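Local coordinates for protein polysaccharide deacetylase (PDB 6DQ3) that removes N-acetyl groups from the cell wall linkage unit of streptococcal rhamnopolysaccharides, as a zinc-dependent enzyme of the carbohydrate esterase 4 family, at residues A[9-14]-A[208-213]; A[40-45]-A[92-97]; A[47-52]-A[68-73]. All coordinates share one frame; numbering follows the deposited sequence.

Interaction 1. Residues A[9-14]-A[208-213]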
loop_
_atom_site.group_PDB
_atom_site.type_symbol
_atom_site.label_atom_id
_atom_site.label_comp_id
_atom_site.label_asym_id
_atom_site.label_seq_id
_atom_site.Cartn_x
_atom_site.Cartn_y
_atom_site.Cartn_z
ATOM N N ILE A 9 0.782 14.383 -1.254
ATOM C CA ILE A 9 0.914 13.181 -2.071
ATOM C C ILE A 9 -0.344 12.337 -1.909
ATOM O O ILE A 9 -0.656 11.909 -0.787
ATOM C CB ILE A 9 2.157 12.370 -1.677
ATOM C CG1 ILE A 9 3.439 13.158 -1.947
ATOM C CG2 ILE A 9 2.189 11.039 -2.421
ATOM C CD1 ILE A 9 4.699 12.452 -1.476
ATOM N N PRO A 10 -1.092 12.072 -2.982
ATOM C CA PRO A 10 -2.201 11.113 -2.878
ATOM C C PRO A 10 -1.670 9.691 -2.764
ATOM O O PRO A 10 -0.875 9.239 -3.592
ATOM C CB PRO A 10 -2.989 11.325 -4.178
ATOM C CG PRO A 10 -1.973 11.856 -5.149
ATOM C CD PRO A 10 -0.988 12.670 -4.328
ATOM N N ILE A 11 -2.099 8.999 -1.720
ATOM C CA ILE A 11 -1.712 7.617 -1.466
ATOM C C ILE A 11 -2.979 6.786 -1.611
ATOM O O ILE A 11 -3.819 6.756 -0.707
ATOM C CB ILE A 11 -1.089 7.435 -0.080
ATOM C CG1 ILE A 11 0.128 8.341 0.109
ATOM C CG2 ILE A 11 -0.699 5.975 0.133
ATOM C CD1 ILE A 11 0.624 8.353 1.540
ATOM N N LEU A 12 -3.129 6.116 -2.751
ATOM C CA LEU A 12 -4.338 5.356 -3.018
ATOM C C LEU A 12 -4.282 4.015 -2.302
ATOM O O LEU A 12 -3.252 3.334 -2.302
ATOM C CB LEU A 12 -4.515 5.145 -4.521
ATOM C CG LEU A 12 -4.529 6.419 -5.371
ATOM C CD1 LEU A 12 -4.868 6.072 -6.823
ATOM C CD2 LEU A 12 -5.486 7.457 -4.820
ATOM N N MET A 13 -5.397 3.648 -1.682
ATOM C CA MET A 13 -5.513 2.391 -0.957
ATOM C C MET A 13 -6.472 1.478 -1.708
ATOM O O MET A 13 -7.690 1.686 -1.679
ATOM C CB MET A 13 -5.992 2.610 0.477
ATOM C CG MET A 13 -6.245 1.303 1.225
ATOM S SD MET A 13 -6.719 1.522 2.947
ATOM C CE MET A 13 -8.158 2.569 2.781
ATOM N N TYR A 14 -5.910 0.470 -2.366
ATOM C CA TYR A 14 -6.638 -0.612 -3.012
ATOM C C TYR A 14 -6.622 -1.850 -2.120
ATOM O O TYR A 14 -5.748 -2.018 -1.270
ATOM C CB TYR A 14 -6.002 -0.979 -4.361
ATOM C CG TYR A 14 -6.167 0.024 -5.475
ATOM C CD1 TYR A 14 -5.230 1.023 -5.673
ATOM C CD2 TYR A 14 -7.245 -0.045 -6.345
ATOM C CE1 TYR A 14 -5.371 1.942 -6.692
ATOM C CE2 TYR A 14 -7.394 0.863 -7.368
ATOM C CZ TYR A 14 -6.456 1.858 -7.538
ATOM O OH TYR A 14 -6.601 2.765 -8.557
ATOM N N LEU A 208 4.680 8.427 10.118
ATOM C CA LEU A 208 4.272 7.073 10.469
ATOM C C LEU A 208 2.761 6.928 10.607
ATOM O O LEU A 208 2.289 5.890 11.092
ATOM C CB LEU A 208 4.948 6.631 11.765
ATOM C CG LEU A 208 6.463 6.469 11.663
ATOM C CD1 LEU A 208 7.060 6.159 13.037
ATOM C CD2 LEU A 208 6.860 5.399 10.658
ATOM N N SER A 209 1.999 7.929 10.177
ATOM C CA SER A 209 0.546 7.894 10.265
ATOM C C SER A 209 -0.073 8.695 9.118
ATOM O O SER A 209 -0.891 9.595 9.308
ATOM C CB SER A 209 0.095 8.418 11.627
ATOM O OG SER A 209 0.658 9.694 11.891
ATOM N N LEU A 210 0.291 8.336 7.888
ATOM C CA LEU A 210 -0.126 9.090 6.714
ATOM C C LEU A 210 -1.539 8.733 6.270
ATOM O O LEU A 210 -1.956 7.571 6.337
ATOM C CB LEU A 210 0.839 8.829 5.560
ATOM C CG LEU A 210 2.285 9.274 5.768
ATOM C CD1 LEU A 210 3.211 8.633 4.746
ATOM C CD2 LEU A 210 2.365 10.791 5.694
ATOM N N ASN A 211 -2.261 9.743 5.779
ATOM C CA ASN A 211 -3.591 9.537 5.223
ATOM C C ASN A 211 -3.515 8.692 3.954
ATOM O O ASN A 211 -2.501 8.682 3.251
ATOM C CB ASN A 211 -4.260 10.867 4.852
ATOM C CG ASN A 211 -4.529 11.766 6.039
ATOM O OD1 ASN A 211 -4.500 11.344 7.192
ATOM N ND2 ASN A 211 -4.815 13.033 5.748
ATOM N N ARG A 212 -4.618 8.015 3.638
ATOM C CA ARG A 212 -4.763 7.344 2.353
ATOM C C ARG A 212 -6.139 7.632 1.773
ATOM O O ARG A 212 -7.070 8.014 2.485
ATOM C CB ARG A 212 -4.542 5.829 2.478
ATOM C CG ARG A 212 -3.097 5.459 2.782
ATOM C CD ARG A 212 -2.802 4.006 2.441
ATOM N NE ARG A 212 -3.315 3.082 3.449
ATOM C CZ ARG A 212 -3.230 1.760 3.362
ATOM N NH1 ARG A 212 -2.653 1.195 2.304
ATOM N NH2 ARG A 212 -3.723 1.001 4.329
ATOM N N ILE A 213 -6.245 7.463 0.458
ATOM C CA ILE A 213 -7.492 7.658 -0.275
ATOM C C ILE A 213 -8.050 6.276 -0.578
ATOM O O ILE A 213 -7.437 5.504 -1.325
ATOM C CB ILE A 213 -7.273 8.465 -1.564
ATOM C CG1 ILE A 213 -6.827 9.889 -1.231
ATOM C CG2 ILE A 213 -8.541 8.455 -2.413
ATOM C CD1 ILE A 213 -6.179 10.615 -2.403
HETATM O O HOH W 1 -3.337 10.023 0.678
#
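Pro10 meets Ile213 where the two segments come together, its ring atom CB lying 3.7 Å from Ile213 CD1. At Ile11 both backbone and side chain take part. The carbonyl O of Ile11 accepts a nearly straight hydrogen bond from Ile213 N (2.8 Å, 170° at the hydrogen), and a water accepts from Ile11 N while donating weakly to Asn211 O. The branches of Ile11 divide the neighbouring strand between them: CD1 lies against Asn211 O and Leu210 CB, while CG2, anti to its own backbone N, lies 3.6 Å from Arg212 CG.

Leu12 forms a parallel beta bridge with Ile213. Their side chains run side by side on one face of the sheet, Leu12 CD2 resting 3.8 Å from Ile213 CB. Met13 supplies the second backbone bond, from its N to Ile213 O at 2.8 Å, so Ile213 is gripped by the residues before and after Leu12. The short axes of 11-14 and 210-213 run 60° apart, and the pairing continues from Met13 to Ile215. Joining an early strand to a late one in parallel fits the distorted (beta/alpha) barrel of carbohydrate esterase 4 deacetylases.

The Met13 side chain emerges with CG anti to the backbone N (chi1 175°) and crosses that of Arg212. Its SD sits over one guanidinium face, offset toward the rim and 3.3 Å from Arg212 NH2. The Arg212 side chain comes within about 4 Å of a bound acetate and about 7 Å of a zinc ion, consistent with a place at the edge of the active-site pocket. With NH1 and NE bonded to Thr75 and Thr195, this buried arginine is held in a defined orientation, its NH2 presented in a salt bridge to Asp77, the sequence neighbour of the zinc ligand Asp78.

Interaction 2. Residues A[40-45]-A[92-97]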
loop_
_atom_site.group_PDB
_atom_site.type_symbol
_atom_site.label_atom_id
_atom_site.label_comp_id
_atom_site.label_asym_id
_atom_site.label_seq_id
_atom_site.Cartn_x
_atom_site.Cartn_y
_atom_site.Cartn_z
ATOM N N GLN A 40 -8.680 3.543 -14.541
ATOM C CA GLN A 40 -8.096 4.486 -13.594
ATOM C C GLN A 40 -6.621 4.720 -13.899
ATOM O O GLN A 40 -6.159 5.865 -13.937
ATOM C CB GLN A 40 -8.275 3.974 -12.167
ATOM C CG GLN A 40 -9.709 3.997 -11.673
ATOM C CD GLN A 40 -9.881 3.223 -10.383
ATOM O OE1 GLN A 40 -8.990 2.479 -9.969
ATOM N NE2 GLN A 40 -11.028 3.394 -9.739
ATOM N N LEU A 41 -5.865 3.645 -14.128
ATOM C CA LEU A 41 -4.450 3.811 -14.433
ATOM C C LEU A 41 -4.254 4.532 -15.759
ATOM O O LEU A 41 -3.367 5.385 -15.883
ATOM C CB LEU A 41 -3.747 2.460 -14.470
ATOM C CG LEU A 41 -3.452 1.758 -13.152
ATOM C CD1 LEU A 41 -2.647 0.499 -13.446
ATOM C CD2 LEU A 41 -2.708 2.666 -12.196
ATOM N N GLN A 42 -5.052 4.184 -16.775
ATOM C CA GLN A 42 -4.969 4.879 -18.049
ATOM C C GLN A 42 -5.113 6.385 -17.862
ATOM O O GLN A 42 -4.352 7.170 -18.437
ATOM C CB GLN A 42 -6.043 4.355 -19.000
ATOM C CG GLN A 42 -6.058 5.035 -20.356
ATOM C CD GLN A 42 -7.250 4.613 -21.198
ATOM O OE1 GLN A 42 -8.216 4.049 -20.685
ATOM N NE2 GLN A 42 -7.188 4.883 -22.496
ATOM N N LYS A 43 -6.088 6.805 -17.052
ATOM C CA LYS A 43 -6.330 8.232 -16.862
ATOM C C LYS A 43 -5.190 8.890 -16.088
ATOM O O LYS A 43 -4.798 10.022 -16.396
ATOM C CB LYS A 43 -7.667 8.437 -16.152
ATOM C CG LYS A 43 -8.126 9.878 -16.053
ATOM C CD LYS A 43 -8.553 10.449 -17.394
ATOM C CE LYS A 43 -8.778 11.947 -17.274
ATOM N NZ LYS A 43 -9.483 12.511 -18.458
ATOM N N MET A 44 -4.644 8.201 -15.083
ATOM C CA MET A 44 -3.481 8.738 -14.381
ATOM C C MET A 44 -2.299 8.896 -15.329
ATOM O O MET A 44 -1.586 9.907 -15.283
ATOM C CB MET A 44 -3.102 7.834 -13.211
ATOM C CG MET A 44 -4.101 7.840 -12.069
ATOM S SD MET A 44 -3.571 6.794 -10.703
ATOM C CE MET A 44 -5.066 5.848 -10.411
ATOM N N LYS A 45 -2.075 7.908 -16.199
ATOM C CA LYS A 45 -0.956 7.979 -17.131
ATOM C C LYS A 45 -1.137 9.138 -18.104
ATOM O O LYS A 45 -0.206 9.917 -18.342
ATOM C CB LYS A 45 -0.827 6.653 -17.883
ATOM C CG LYS A 45 0.536 6.419 -18.529
ATOM C CD LYS A 45 1.589 6.100 -17.466
ATOM C CE LYS A 45 2.936 5.719 -18.076
ATOM N NZ LYS A 45 3.949 5.436 -17.016
ATOM N N LYS A 92 1.896 -3.304 -15.113
ATOM C CA LYS A 92 2.952 -3.378 -16.118
ATOM C C LYS A 92 2.509 -2.754 -17.435
ATOM O O LYS A 92 3.299 -2.077 -18.109
ATOM C CB LYS A 92 3.367 -4.832 -16.344
ATOM C CG LYS A 92 4.200 -5.439 -15.235
ATOM C CD LYS A 92 4.849 -6.750 -15.680
ATOM C CE LYS A 92 3.815 -7.841 -15.920
ATOM N NZ LYS A 92 4.449 -9.137 -16.287
ATOM N N LYS A 93 1.255 -2.994 -17.830
ATOM C CA LYS A 93 0.724 -2.424 -19.064
ATOM C C LYS A 93 0.932 -0.919 -19.114
ATOM O O LYS A 93 1.281 -0.367 -20.162
ATOM C CB LYS A 93 -0.762 -2.769 -19.180
ATOM C CG LYS A 93 -1.523 -2.040 -20.270
ATOM C CD LYS A 93 -2.966 -2.547 -20.354
ATOM C CE LYS A 93 -3.756 -1.831 -21.444
ATOM N NZ LYS A 93 -5.184 -2.264 -21.476
ATOM N N TYR A 94 0.743 -0.240 -17.987
ATOM C CA TYR A 94 0.866 1.209 -17.926
ATOM C C TYR A 94 2.201 1.661 -17.353
ATOM O O TYR A 94 2.375 2.852 -17.076
ATOM C CB TYR A 94 -0.308 1.783 -17.129
ATOM C CG TYR A 94 -1.609 1.627 -17.895
ATOM C CD1 TYR A 94 -1.897 2.459 -18.969
ATOM C CD2 TYR A 94 -2.513 0.613 -17.589
ATOM C CE1 TYR A 94 -3.066 2.319 -19.695
ATOM C CE2 TYR A 94 -3.692 0.464 -18.314
ATOM C CZ TYR A 94 -3.958 1.322 -19.366
ATOM O OH TYR A 94 -5.119 1.190 -20.104
ATOM N N ASP A 95 3.161 0.748 -17.214
ATOM C CA ASP A 95 4.487 1.078 -16.700
ATOM C C ASP A 95 4.371 1.820 -15.372
ATOM O O ASP A 95 5.019 2.844 -15.138
ATOM C CB ASP A 95 5.280 1.903 -17.718
ATOM C CG ASP A 95 6.748 2.041 -17.341
ATOM O OD1 ASP A 95 7.244 1.202 -16.561
ATOM O OD2 ASP A 95 7.404 2.993 -17.818
ATOM N N ALA A 96 3.518 1.297 -14.498
ATOM C CA ALA A 96 3.249 1.902 -13.203
ATOM C C ALA A 96 3.914 1.093 -12.095
ATOM O O ALA A 96 4.051 -0.128 -12.188
ATOM C CB ALA A 96 1.739 1.998 -12.949
ATOM N N LYS A 97 4.334 1.792 -11.046
ATOM C CA LYS A 97 4.886 1.167 -9.855
ATOM C C LYS A 97 3.812 1.127 -8.773
ATOM O O LYS A 97 2.925 1.984 -8.727
ATOM C CB LYS A 97 6.121 1.929 -9.361
ATOM C CG LYS A 97 7.142 2.237 -10.459
ATOM C CD LYS A 97 8.534 2.566 -9.897
ATOM C CE LYS A 97 8.521 3.806 -9.006
ATOM N NZ LYS A 97 8.837 5.079 -9.719
#
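The Tyr94 ring, at the Schellman motif that ends helix 81-93, lies between the helix backbone at Gln42 and the side chain of Lys93. Gln42 N is 3.9 Å above one face, over the ring centre, with Leu41 C on that same face; Lys93 CG covers the opposite face toward the rim. The Gln42 amide plane is turned 31° from the ring, and Gln42 CB reaches Tyr94 OH at 3.5 Å. That hydroxyl is hydrogen-bonded to Asp38, an earlier residue of helix 34-46, which also forms a salt bridge with Lys93.

In the motif, Tyr94 is the first residue to leave helical geometry, and Asp95, with positive phi, is the C-prime residue, Asp95 N bonding back to Lys92 O and Ala96 N to Leu91 O. Tyr94 points toward helix 34-46, and CD2 of its ring packs 3.8 Å from Leu41 CB.

Lys45, one turn further along helix 34-46, reaches across to the carbonyls of this cap. Its chain leaves with CG anti to the backbone N and bends at chi2 (73°), which sets CD near Tyr94 O; CE follows, close to the same oxygen. NZ makes two weak hydrogen bonds, to Tyr94 O at 3.0 Å and to Asp95 O at 3.4 Å, and stays 4.3 Å from Asp95 OD2, too far for a salt bridge.

Interaction 3. Residues A[47-52]-A[68-73]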
loop_
_atom_site.group_PDB
_atom_site.type_symbol
_atom_site.label_atom_id
_atom_site.label_comp_id
_atom_site.label_asym_id
_atom_site.label_seq_id
_atom_site.Cartn_x
_atom_site.Cartn_y
_atom_site.Cartn_z
ATOM N N GLU A 47 -2.774 11.838 -17.675
ATOM C CA GLU A 47 -2.597 13.078 -16.929
ATOM C C GLU A 47 -1.158 13.298 -16.487
ATOM O O GLU A 47 -0.883 14.289 -15.801
ATOM C CB GLU A 47 -3.525 13.081 -15.712
ATOM C CG GLU A 47 -4.986 13.322 -16.065
ATOM C CD GLU A 47 -5.260 14.776 -16.401
ATOM O OE1 GLU A 47 -4.879 15.645 -15.592
ATOM O OE2 GLU A 47 -5.842 15.049 -17.472
ATOM N N GLY A 48 -0.242 12.408 -16.859
ATOM C CA GLY A 48 1.160 12.601 -16.567
ATOM C C GLY A 48 1.590 12.246 -15.166
ATOM O O GLY A 48 2.601 12.775 -14.697
ATOM N N TYR A 49 0.869 11.358 -14.484
ATOM C CA TYR A 49 1.230 11.005 -13.121
ATOM C C TYR A 49 2.519 10.191 -13.087
ATOM O O TYR A 49 2.754 9.325 -13.934
ATOM C CB TYR A 49 0.100 10.227 -12.442
ATOM C CG TYR A 49 -0.847 11.114 -11.666
ATOM C CD1 TYR A 49 -1.942 11.694 -12.286
ATOM C CD2 TYR A 49 -0.633 11.394 -10.317
ATOM C CE1 TYR A 49 -2.807 12.516 -11.596
ATOM C CE2 TYR A 49 -1.498 12.220 -9.611
ATOM C CZ TYR A 49 -2.583 12.781 -10.257
ATOM O OH TYR A 49 -3.451 13.606 -9.576
ATOM N N TYR A 50 3.358 10.504 -12.102
ATOM C CA TYR A 50 4.565 9.760 -11.762
ATOM C C TYR A 50 4.232 8.820 -10.609
ATOM O O TYR A 50 3.705 9.257 -9.581
ATOM C CB TYR A 50 5.672 10.753 -11.378
ATOM C CG TYR A 50 7.025 10.174 -11.033
ATOM C CD1 TYR A 50 7.240 9.521 -9.825
ATOM C CD2 TYR A 50 8.102 10.321 -11.897
ATOM C CE1 TYR A 50 8.485 8.999 -9.506
ATOM C CE2 TYR A 50 9.348 9.808 -11.584
ATOM C CZ TYR A 50 9.535 9.148 -10.388
ATOM O OH TYR A 50 10.779 8.640 -10.084
ATOM N N PHE A 51 4.520 7.533 -10.787
ATOM C CA PHE A 51 4.159 6.512 -9.811
ATOM C C PHE A 51 5.327 6.269 -8.861
ATOM O O PHE A 51 6.402 5.834 -9.286
ATOM C CB PHE A 51 3.756 5.220 -10.525
ATOM C CG PHE A 51 2.567 5.384 -11.430
ATOM C CD1 PHE A 51 1.284 5.346 -10.913
ATOM C CD2 PHE A 51 2.731 5.570 -12.794
ATOM C CE1 PHE A 51 0.187 5.509 -11.731
ATOM C CE2 PHE A 51 1.634 5.725 -13.622
ATOM C CZ PHE A 51 0.363 5.695 -13.091
ATOM N N LEU A 52 5.107 6.530 -7.579
ATOM C CA LEU A 52 6.190 6.557 -6.611
ATOM C C LEU A 52 6.422 5.203 -5.951
ATOM O O LEU A 52 5.497 4.409 -5.765
ATOM C CB LEU A 52 5.891 7.588 -5.522
ATOM C CG LEU A 52 5.553 9.005 -5.978
ATOM C CD1 LEU A 52 4.826 9.741 -4.859
ATOM C CD2 LEU A 52 6.818 9.732 -6.390
ATOM N N ALA A 68 7.903 15.169 -9.656
ATOM C CA ALA A 68 7.121 15.570 -10.817
ATOM C C ALA A 68 5.982 16.452 -10.326
ATOM O O ALA A 68 5.726 16.550 -9.124
ATOM C CB ALA A 68 6.586 14.355 -11.581
ATOM N N LYS A 69 5.296 17.096 -11.271
ATOM C CA LYS A 69 4.146 17.911 -10.896
ATOM C C LYS A 69 3.024 17.045 -10.337
ATOM O O LYS A 69 2.388 17.412 -9.341
ATOM C CB LYS A 69 3.657 18.728 -12.092
ATOM C CG LYS A 69 4.559 19.904 -12.450
ATOM C CD LYS A 69 4.051 20.634 -13.685
ATOM C CE LYS A 69 5.041 21.690 -14.165
ATOM N NZ LYS A 69 4.587 22.331 -15.433
ATOM N N LYS A 70 2.773 15.887 -10.945
ATOM C CA LYS A 70 1.733 14.974 -10.487
ATOM C C LYS A 70 2.369 13.661 -10.056
ATOM O O LYS A 70 3.072 13.016 -10.842
ATOM C CB LYS A 70 0.688 14.747 -11.578
ATOM C CG LYS A 70 0.155 16.047 -12.147
ATOM C CD LYS A 70 -1.119 15.831 -12.927
ATOM C CE LYS A 70 -1.468 17.065 -13.732
ATOM N NZ LYS A 70 -2.205 16.687 -14.966
ATOM N N VAL A 71 2.131 13.275 -8.802
ATOM C CA VAL A 71 2.704 12.063 -8.234
ATOM C C VAL A 71 1.611 11.314 -7.486
ATOM O O VAL A 71 0.623 11.890 -7.027
ATOM C CB VAL A 71 3.888 12.347 -7.279
ATOM C CG1 VAL A 71 4.946 13.190 -7.964
ATOM C CG2 VAL A 71 3.389 13.010 -6.001
ATOM N N VAL A 72 1.813 10.006 -7.350
ATOM C CA VAL A 72 0.873 9.157 -6.634
ATOM C C VAL A 72 1.628 7.953 -6.096
ATOM O O VAL A 72 2.577 7.464 -6.714
ATOM C CB VAL A 72 -0.302 8.715 -7.538
ATOM C CG1 VAL A 72 0.216 7.943 -8.745
ATOM C CG2 VAL A 72 -1.284 7.886 -6.733
ATOM N N TRP A 73 1.201 7.480 -4.926
ATOM C CA TRP A 73 1.706 6.248 -4.333
ATOM C C TRP A 73 0.561 5.244 -4.336
ATOM O O TRP A 73 -0.403 5.392 -3.579
ATOM C CB TRP A 73 2.229 6.492 -2.920
ATOM C CG TRP A 73 2.905 5.301 -2.310
ATOM C CD1 TRP A 73 3.334 4.169 -2.956
ATOM C CD2 TRP A 73 3.217 5.114 -0.927
ATOM N NE1 TRP A 73 3.903 3.301 -2.057
ATOM C CE2 TRP A 73 3.843 3.856 -0.805
ATOM C CE3 TRP A 73 3.034 5.890 0.222
ATOM C CZ2 TRP A 73 4.283 3.359 0.420
ATOM C CZ3 TRP A 73 3.472 5.393 1.433
ATOM C CH2 TRP A 73 4.088 4.142 1.521
HETATM O O HOH W 2 3.676 15.105 -13.735
#
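Lys70 has more surface buried by this contact than any other residue, and reaches Glu47 and Tyr49 with different parts of its chain. Its CB sits over the centre of the Tyr49 ring, 3.7 Å from the centroid, a CH-pi contact only 7° off the normal. From there the extended chain carries NZ to Glu47, where it donates to the backbone O on a lone pair (2.9 Å) and forms a salt bridge with OE1 (2.9 Å), met from above the carboxylate plane.

Val72 comes next. Its CG1 lies 3.5 Å from Phe51 CD1, the two side chains side by side, and its CB touches Tyr49 CD2. Leu52, just past strand 50-51, crosses Val71, whose side chain is on the face that carries Tyr50; Leu52 CD1 is 3.7 Å from Val71 CB.

Backbone bonds alternate in parallel fashion between the segments, from Tyr50 N to Lys70 O, Val72 N to Tyr50 O and Leu52 N to Val72 O. They join the two strands of the beta-alpha-beta unit around helix 54-63. Because Glu47 directly precedes the Schellman glycine Gly48 that follows helix 34-46, the Lys70 ammonium probably also offsets the negative end of that helix.

Interactions 1 and 3 lie in one sheet, their centres about 14 Å apart: strands 8-14 and 71-77 are neighbours in it, and Pro10 and Leu12 bond through their backbones to Trp73. The centre of interaction 2 is about 10 Å from that of interaction 3 and about 18 Å from that of interaction 1. Interaction 2 pairs the two helices that follow those strands in the chain, 34-46 and 81-93, and Ala96 and Lys45 pack against Phe51. Along the sequence, interaction 1 joins early strand 8-14 to late strand 210-214, enclosing the other two, and interaction 2 in turn spans interaction 3. Interaction 1 thus places the Arg212 side chain about 7 Å from a zinc ion.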